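Local coordinates for protein PTS system, IIA component (PDB 5T3U) that carries phosphoryl groups as the IIA component of the phosphotransferase system associated with pneumococcal fucose utilization, probably passing them from HPr to the partner IIB protein, at the interface of chains A and B. Sequence-based numbering; all coordinates share one arbitrary frame. Chains: chain A/B, PTS system, IIA component.

The interface of chains A and B. Residues chain A 15-19, 76; chain B 22-23, 25-26.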
loop_
_atom_site.group_PDB
_atom_site.type_symbol
_atom_site.label_atom_id
_atom_site.label_comp_id
_atom_site.label_asym_id
_atom_site.label_seq_id
_atom_site.Cartn_x
_atom_site.Cartn_y
_atom_site.Cartn_z
ATOM N N SER A 15 5.975 -5.792 -6.384
ATOM C CA SER A 15 4.859 -5.151 -7.060
ATOM C C SER A 15 5.238 -4.786 -8.490
ATOM O O SER A 15 6.424 -4.733 -8.835
ATOM C CB SER A 15 4.501 -3.853 -6.311
ATOM O OG SER A 15 5.561 -2.927 -6.444
ATOM N N HIS A 16 4.249 -4.485 -9.322
ATOM C CA HIS A 16 4.534 -3.622 -10.490
ATOM C C HIS A 16 4.994 -2.250 -9.961
ATOM O O HIS A 16 4.526 -1.801 -8.913
ATOM C CB HIS A 16 3.275 -3.412 -11.306
ATOM C CG HIS A 16 2.752 -4.658 -11.947
ATOM N ND1 HIS A 16 1.918 -5.539 -11.289
ATOM C CD2 HIS A 16 2.884 -5.135 -13.207
ATOM C CE1 HIS A 16 1.569 -6.511 -12.112
ATOM N NE2 HIS A 16 2.164 -6.305 -13.272
ATOM N N GLY A 17 5.944 -1.620 -10.653
ATOM C CA GLY A 17 6.404 -0.294 -10.264
ATOM C C GLY A 17 6.986 -0.149 -8.875
ATOM O O GLY A 17 7.456 -1.116 -8.276
ATOM N N ASN A 18 6.939 1.095 -8.381
ATOM C CA ASN A 18 7.612 1.547 -7.189
ATOM C C ASN A 18 6.812 1.339 -5.882
ATOM O O ASN A 18 7.270 1.742 -4.817
ATOM C CB ASN A 18 7.959 3.043 -7.353
ATOM C CG ASN A 18 9.023 3.301 -8.430
ATOM O OD1 ASN A 18 9.779 2.406 -8.819
ATOM N ND2 ASN A 18 9.086 4.532 -8.903
ATOM N N PHE A 19 5.629 0.732 -5.950
ATOM C CA PHE A 19 4.826 0.485 -4.723
ATOM C C PHE A 19 5.614 -0.202 -3.600
ATOM O O PHE A 19 5.595 0.271 -2.440
ATOM C CB PHE A 19 3.575 -0.341 -5.038
ATOM C CG PHE A 19 2.590 -0.461 -3.890
ATOM C CD1 PHE A 19 2.016 0.671 -3.318
ATOM C CD2 PHE A 19 2.205 -1.714 -3.415
ATOM C CE1 PHE A 19 1.084 0.560 -2.314
ATOM C CE2 PHE A 19 1.292 -1.831 -2.399
ATOM C CZ PHE A 19 0.730 -0.665 -1.831
ATOM N N ASP A 76 1.283 -6.723 -4.607
ATOM C CA ASP A 76 0.433 -5.544 -4.684
ATOM C C ASP A 76 -1.042 -5.857 -4.905
ATOM O O ASP A 76 -1.893 -5.261 -4.257
ATOM C CB ASP A 76 0.974 -4.507 -5.698
ATOM C CG ASP A 76 1.338 -5.109 -7.072
ATOM O OD1 ASP A 76 1.346 -6.356 -7.244
ATOM O OD2 ASP A 76 1.666 -4.295 -7.982
ATOM N N GLY B 22 4.825 6.233 -4.676
ATOM C CA GLY B 22 5.047 4.907 -5.245
ATOM C C GLY B 22 3.742 4.198 -5.556
ATOM O O GLY B 22 3.629 3.539 -6.595
ATOM N N ALA B 23 2.757 4.329 -4.673
ATOM C CA ALA B 23 1.412 3.804 -4.969
ATOM C C ALA B 23 0.782 4.423 -6.222
ATOM O O ALA B 23 0.209 3.713 -7.044
ATOM C CB ALA B 23 0.484 3.950 -3.770
ATOM N N MET B 25 2.346 5.853 -8.866
ATOM C CA MET B 25 3.164 5.379 -9.991
ATOM C C MET B 25 2.691 3.985 -10.412
ATOM O O MET B 25 2.389 3.748 -11.581
ATOM C CB MET B 25 4.641 5.328 -9.556
ATOM C CG MET B 25 5.603 4.938 -10.617
ATOM S SD MET B 25 5.753 3.125 -10.870
ATOM C CE MET B 25 7.112 3.209 -12.065
ATOM N N THR B 26 2.561 3.091 -9.434
ATOM C CA THR B 26 2.101 1.723 -9.690
ATOM C C THR B 26 0.664 1.703 -10.195
ATOM O O THR B 26 0.350 0.979 -11.144
ATOM C CB THR B 26 2.236 0.885 -8.434
ATOM O OG1 THR B 26 3.628 0.746 -8.136
ATOM C CG2 THR B 26 1.610 -0.500 -8.601
#
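B:Thr26 of helix 19-31 points its hydroxyl into the turn of chain A that joins strand 9-16 to the start of that chain's helix 19-31. Its OG1 gives a hydrogen bond of 2.8 Å to the carbonyl O of A:His16, tilted 30° from the carbonyl plane. The same OG1 accepts a hydrogen bond from the backbone N of A:Phe19, at 3.0 Å, in the first turn of the A helix. With OG1 anti to its own carbonyl carbon (chi1 -66°), the hydroxyl also hydrogen-bonds O of B:Gly22, a turn earlier in its helix, at 3.2 Å. Its one hydrogen must be shared between the two carbonyls, probably favouring A:His16. A:Ser15 OG reaches A:His16 O from the opposite face of the carbonyl, at 2.9 Å, so hydroxyls from both chains grip this oxygen. The methyl CG2 of B:Thr26 faces A:Asp76, whose carboxylate OD2 accepts a hydrogen bond from the backbone N of A:His16 at 2.9 Å. That OD2 also lies in plane at the edge of the A:His16 imidazole.

Beside the hydroxyl, A:Phe19 has CG anti to its backbone N (chi1 -171°). This turns the ring edge-on to B:Ala23, with CD1 3.6 Å from its CA. On the other flank, the B:Met25 chain turns about its CB-CG bond. Its sulfur SD rests against A:Gly17 CA and is weakly approached by A:Asn18 N. The A:Asn18 side chain crosses the thioether obliquely, with ND2 near CG and CE.

A:His16 is the phosphoryl-carrying histidine of this mannose-type IIA family. The whole interface is two-fold symmetric, plausibly the family's homodimer, and this patch recurs with chains exchanged. The partner's helix would brace the active-site turn.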